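Local coordinates for Galactose/lactose metabolism regulatory protein GAL80 (PDB 3BTV), which represses the galactose and lactose metabolic genes of yeast by binding the activator GAL4 and blocking its transcriptional activity when no inducing sugar is present, at residues E191-V194 with K195-K198; V210-T213 with F214-I218; D407-I410 with L411-I415. The protein carries 1 engineered substitution. All coordinates share one frame; numbering follows the deposited sequence.

Contact 1: residues E191-V194 with K195-K198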
# COMPACT_ATOMS: atom_id res chain seq x y z
N GLU B 191 2.53 9.49 21.17
CA GLU B 191 3.12 9.52 22.50
C GLU B 191 4.62 9.28 22.49
O GLU B 191 5.16 8.58 21.63
CB GLU B 191 2.45 8.49 23.41
CG GLU B 191 1.00 8.79 23.75
CD GLU B 191 0.30 7.58 24.34
OE1 GLU B 191 0.90 6.48 24.34
OE2 GLU B 191 -0.85 7.71 24.81
N ARG B 192 5.29 9.87 23.49
CA ARG B 192 6.71 9.65 23.71
C ARG B 192 6.94 9.46 25.19
O ARG B 192 6.40 10.20 26.00
CB ARG B 192 7.51 10.85 23.23
CG ARG B 192 9.02 10.67 23.39
CD ARG B 192 9.74 11.98 23.14
NE ARG B 192 9.24 12.65 21.95
CZ ARG B 192 9.46 13.93 21.67
NH1 ARG B 192 10.18 14.67 22.50
NH2 ARG B 192 8.97 14.48 20.57
N PRO B 193 7.75 8.45 25.55
CA PRO B 193 8.18 8.27 26.94
C PRO B 193 9.05 9.43 27.41
O PRO B 193 10.01 9.80 26.74
CB PRO B 193 9.02 6.98 26.87
CG PRO B 193 8.48 6.25 25.68
CD PRO B 193 8.13 7.32 24.69
N VAL B 194 8.71 10.01 28.56
CA VAL B 194 9.47 11.12 29.12
C VAL B 194 10.96 10.81 29.16
O VAL B 194 11.79 11.70 28.96
CB VAL B 194 8.98 11.47 30.54
CG1 VAL B 194 9.07 10.25 31.44
CG2 VAL B 194 9.78 12.64 31.10
N LYS B 195 11.28 9.55 29.40
CA LYS B 195 12.67 9.09 29.50
C LYS B 195 13.40 9.10 28.16
O LYS B 195 14.61 8.86 28.11
CB LYS B 195 12.69 7.68 30.11
CG LYS B 195 14.08 7.07 30.30
CD LYS B 195 13.98 5.57 30.58
CE LYS B 195 15.35 4.91 30.68
NZ LYS B 195 16.07 5.31 31.92
N SER B 196 12.68 9.37 27.08
CA SER B 196 13.26 9.26 25.73
C SER B 196 14.05 10.49 25.27
O SER B 196 13.59 11.63 25.41
CB SER B 196 12.19 8.91 24.70
OG SER B 196 12.12 7.51 24.51
N PRO B 197 15.23 10.24 24.69
CA PRO B 197 16.17 11.23 24.15
C PRO B 197 15.50 12.15 23.15
O PRO B 197 14.92 11.68 22.18
CB PRO B 197 17.21 10.36 23.43
CG PRO B 197 17.15 9.05 24.11
CD PRO B 197 15.73 8.86 24.54
N LYS B 198 15.60 13.46 23.39
CA LYS B 198 14.96 14.45 22.52
C LYS B 198 15.45 14.36 21.08
O LYS B 198 14.68 14.58 20.14
CB LYS B 198 15.21 15.87 23.05
CG LYS B 198 15.13 16.02 24.57
CD LYS B 198 15.56 17.43 24.99
CE LYS B 198 15.68 17.56 26.50
NZ LYS B 198 16.18 18.92 26.91
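The backbone of P193 meets that of S196 where the chain leaves strand 191-193 and folds round a type I beta turn. S196 N donates to P193 O at 2.7 Å, the one hydrogen bond between 191-194 and 195-198. It is reasonably straight at the hydrogen (157°), but the donor stands well above the carbonyl plane, 48° out of it, because the tight turn brings the amide over the carbonyl group rather than toward its end. P193 O also lies 3.0 Å from K195 N, but the angle is too poor for a bond.

Apolar contacts are few and involve the first part of each side chain. R192 takes CG anti to its backbone N (chi1 -178°), and this CG lies 3.9 Å from S196 CB, so the start of the arginine stem lies alongside S196. On the proline, CB comes within 3.9 Å of S196 OG, with CG and CD hardly farther, and the hydroxyl therefore rests against the ring. V194 and K195 fill the two corner positions; their CA-CB bonds turn outward, and both side chains are exposed.

The charged ends of R192 and E191 are paired outside the turn. The R192 chain bends at chi3, and its guanidinium group is held by Q243 through NE and by the carbonyl of P258 through NH2, while Y201 offers a cation-pi contact. E191 forms a salt bridge with R252. Backbone bonds from R192 and V194 tie the strand to 242-246, which runs parallel to it. The whole is a type I turn closing the end of an outer strand in a small three-stranded mixed sheet, on the surface of the C-terminal domain.

Contact 2: residues V210-T213 with F214-I218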
# COMPACT_ATOMS: atom_id res chain seq x y z
N VAL B 210 11.89 7.22 8.25
CA VAL B 210 12.28 6.94 6.88
C VAL B 210 13.69 6.38 6.81
O VAL B 210 13.93 5.28 6.28
CB VAL B 210 12.17 8.19 6.01
CG1 VAL B 210 12.51 7.84 4.57
CG2 VAL B 210 10.77 8.75 6.11
N THR B 211 14.62 7.13 7.37
CA THR B 211 16.03 6.79 7.30
C THR B 211 16.30 5.45 7.95
O THR B 211 17.08 4.64 7.44
CB THR B 211 16.87 7.86 8.03
OG1 THR B 211 16.62 9.14 7.43
CG2 THR B 211 18.35 7.52 7.94
N THR B 212 15.65 5.21 9.08
CA THR B 212 16.02 4.08 9.90
C THR B 212 15.14 2.86 9.64
O THR B 212 15.61 1.85 9.13
CB THR B 212 15.99 4.45 11.39
OG1 THR B 212 16.67 5.70 11.58
CG2 THR B 212 16.68 3.36 12.24
N THR B 213 13.86 2.98 9.97
CA THR B 213 12.95 1.86 9.91
C THR B 213 12.68 1.44 8.47
O THR B 213 12.86 0.30 8.11
CB THR B 213 11.61 2.19 10.58
OG1 THR B 213 11.86 2.72 11.88
CG2 THR B 213 10.75 0.92 10.71
N PHE B 214 12.25 2.40 7.65
CA PHE B 214 12.10 2.15 6.24
C PHE B 214 13.44 1.77 5.59
O PHE B 214 13.49 0.88 4.74
CB PHE B 214 11.49 3.36 5.56
CG PHE B 214 11.40 3.24 4.07
CD1 PHE B 214 10.43 2.46 3.48
CD2 PHE B 214 12.31 3.90 3.26
CE1 PHE B 214 10.36 2.35 2.11
CE2 PHE B 214 12.24 3.79 1.89
CZ PHE B 214 11.27 3.02 1.32
N GLY B 215 14.52 2.42 6.00
CA GLY B 215 15.84 2.10 5.47
C GLY B 215 16.23 0.63 5.63
O GLY B 215 16.60 -0.04 4.66
N HIS B 216 16.17 0.11 6.85
CA HIS B 216 16.52 -1.29 7.08
C HIS B 216 15.60 -2.19 6.23
O HIS B 216 16.06 -3.10 5.55
CB HIS B 216 16.39 -1.66 8.56
CG HIS B 216 17.57 -1.29 9.40
ND1 HIS B 216 18.76 -1.99 9.36
CD2 HIS B 216 17.73 -0.32 10.33
CE1 HIS B 216 19.61 -1.45 10.22
NE2 HIS B 216 19.01 -0.44 10.83
N THR B 217 14.31 -1.89 6.25
CA THR B 217 13.32 -2.73 5.58
C THR B 217 13.42 -2.73 4.06
O THR B 217 13.38 -3.77 3.42
CB THR B 217 11.90 -2.34 6.00
OG1 THR B 217 11.80 -2.40 7.43
CG2 THR B 217 10.89 -3.31 5.40
N ILE B 218 13.54 -1.55 3.47
CA ILE B 218 13.56 -1.46 2.03
C ILE B 218 14.88 -2.04 1.52
O ILE B 218 14.96 -2.58 0.41
CB ILE B 218 13.37 -0.01 1.55
CG1 ILE B 218 12.75 0.00 0.15
CG2 ILE B 218 14.69 0.74 1.61
CD1 ILE B 218 11.29 -0.42 0.09
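The backbone from V210 to I218 runs as helix, but its first turn is wider: G215 N reaches back five residues to V210 O at 2.9 Å, a weak bond bent to 126° at the hydrogen. This is a pi-type turn, after which alpha-helical spacing takes over, with H216 N on T212 O at 2.9 Å and nearly straight. G215 CA comes within 3.4 Å of T211 O in a CA-H...O contact.

On one side of the helix V210 and F214 run alongside each other in the same direction. V210 CG1 is 4.2 Å from F214 CD2, and V210 O sits at the edge of the phenyl ring, near its plane. I218 CB covers one face of that ring, off-centre. Beyond the helix F214 packs on C280, L265 and F267, so this side lies against the strands of the large mixed sheet.

The H216 ring passes obliquely by T212 O, with CD2 3.3 Å from that oxygen, and meets W126 edge to face. T211 and T212 turn their hydroxyls back to D208, T211 OG1 to its carboxylate and T212 OG1 to its main-chain N, tying the start of the helix together. V210 leans on V418 and Y419 of helix 405-424.

T213 and T217 both touch F282. T217 has OG1 beside its own backbone N (chi1 -55°), which brings the hydroxyl back along the helix to T213 O. That carbonyl oxygen accepts two hydrogen bonds from opposite faces of its plane: T217 N at 3.2 Å and T217 OG1 at 3.0 Å.

Contact 3: residues D407-I410 with L411-I415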
# COMPACT_ATOMS: atom_id res chain seq x y z
N ASP B 407 27.18 -0.01 -0.00
CA ASP B 407 25.79 -0.42 0.16
C ASP B 407 25.05 0.63 0.98
O ASP B 407 23.91 0.98 0.69
CB ASP B 407 25.71 -1.80 0.81
CG ASP B 407 26.31 -2.89 -0.06
OD1 ASP B 407 25.75 -3.15 -1.15
OD2 ASP B 407 27.33 -3.49 0.33
N ALA B 408 25.70 1.14 2.02
CA ALA B 408 25.12 2.23 2.82
C ALA B 408 24.86 3.46 1.96
O ALA B 408 23.79 4.06 2.03
CB ALA B 408 26.06 2.60 3.98
N LEU B 409 25.84 3.82 1.14
CA LEU B 409 25.74 5.03 0.31
C LEU B 409 24.54 4.94 -0.64
O LEU B 409 23.73 5.87 -0.73
CB LEU B 409 27.04 5.23 -0.46
CG LEU B 409 27.18 6.52 -1.27
CD1 LEU B 409 26.99 7.73 -0.37
CD2 LEU B 409 28.54 6.54 -1.96
N ILE B 410 24.41 3.81 -1.32
CA ILE B 410 23.30 3.59 -2.23
C ILE B 410 21.96 3.71 -1.49
O ILE B 410 21.00 4.31 -1.99
CB ILE B 410 23.44 2.22 -2.91
CG1 ILE B 410 24.63 2.23 -3.88
CG2 ILE B 410 22.13 1.80 -3.60
CD1 ILE B 410 25.14 0.85 -4.24
N LEU B 411 21.89 3.17 -0.28
CA LEU B 411 20.69 3.29 0.53
C LEU B 411 20.41 4.76 0.87
O LEU B 411 19.27 5.23 0.79
CB LEU B 411 20.84 2.46 1.81
CG LEU B 411 19.59 2.34 2.70
CD1 LEU B 411 18.38 1.95 1.89
CD2 LEU B 411 19.85 1.31 3.82
N HIS B 412 21.47 5.48 1.24
CA HIS B 412 21.32 6.91 1.49
C HIS B 412 20.76 7.65 0.27
O HIS B 412 19.94 8.55 0.42
CB HIS B 412 22.63 7.55 1.93
CG HIS B 412 22.81 7.61 3.41
ND1 HIS B 412 22.00 8.38 4.22
CD2 HIS B 412 23.69 6.99 4.23
CE1 HIS B 412 22.38 8.23 5.48
NE2 HIS B 412 23.40 7.39 5.51
N ARG B 413 21.21 7.28 -0.92
CA ARG B 413 20.71 7.91 -2.14
C ARG B 413 19.23 7.65 -2.29
O ARG B 413 18.48 8.52 -2.74
CB ARG B 413 21.45 7.40 -3.37
CG ARG B 413 22.90 7.89 -3.45
CD ARG B 413 23.66 7.30 -4.63
NE ARG B 413 25.00 7.86 -4.74
CZ ARG B 413 25.91 7.50 -5.65
NH1 ARG B 413 25.63 6.57 -6.55
NH2 ARG B 413 27.10 8.09 -5.65
N LEU B 414 18.81 6.45 -1.90
CA LEU B 414 17.40 6.11 -1.97
C LEU B 414 16.60 6.91 -0.94
O LEU B 414 15.52 7.41 -1.24
CB LEU B 414 17.19 4.60 -1.76
CG LEU B 414 15.74 4.12 -1.87
CD1 LEU B 414 15.15 4.46 -3.24
CD2 LEU B 414 15.62 2.59 -1.57
N ILE B 415 17.12 7.00 0.28
CA ILE B 415 16.44 7.77 1.31
C ILE B 415 16.37 9.24 0.91
O ILE B 415 15.34 9.90 1.05
CB ILE B 415 17.18 7.68 2.65
CG1 ILE B 415 17.13 6.24 3.20
CG2 ILE B 415 16.56 8.64 3.64
CD1 ILE B 415 15.74 5.67 3.30
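H412 and R413 bring the two flat groups that meet residues 407-410, and both do so obliquely. The imidazole of H412 passes A408 O with CD2 3.7 Å from it; beyond the segments this ring meets that of W126, their planes about 40° apart. The guanidinium group of R413 lies similarly askew to L409, whose CD2 is 4.3 Å from NH2. R413 is extended from CG to NE, with CG beside its backbone N (chi1 -70°), and this lays the stem back over the preceding turn, CG coming 3.5 Å from L409 O. The charged end is held from outside: NH1 donates to the carbonyl of I433, and Y436 adds a cation-pi contact.

Beneath these groups runs a regular alpha helix. L411 N bonds to D407 O, H412 N to A408 O at 2.8 Å, R413 N to L409 O at 2.9 Å, and L414 N to I410 O at 3.1 Å. The middle two point almost straight at their carbonyls, while the outer two are tilted by some 25°. L411 CB also approaches A408 O at 3.4 Å. D407, although buried, has its carboxylate satisfied by main-chain N-H groups of T404, Q395 and G396.

Two helices border this stretch. L409, H412 and R413 face helix 132-143 of the Rossmann-type region through E136, Y139, A135 and L132; L411, L414 and I415 pack on helix 209-225, which itself lies against strands 264-271 and 276-283.

How the contacts relate
Contacts 2 and 3 belong to the buried core, with centres about 10 Å apart; contact 1 is on the surface, its centre about 21 Å from that of contact 2 and 28 Å from that of contact 3. The two helical contacts touch directly: V210 O is 3.5 Å from I415 CD1, and I218 CG2 is 3.8 Å from L414 CD2. W126 also joins them, meeting both H216 and H412. Their chemistry differs in regularity, since 407-415 keeps alpha-helical bonding throughout whereas 210-218 starts with a pi-type turn and adds a threonine hydroxyl bond. Contact 1 has a single hydrogen bond between its two segments, that of the turn, with exposed corner residues.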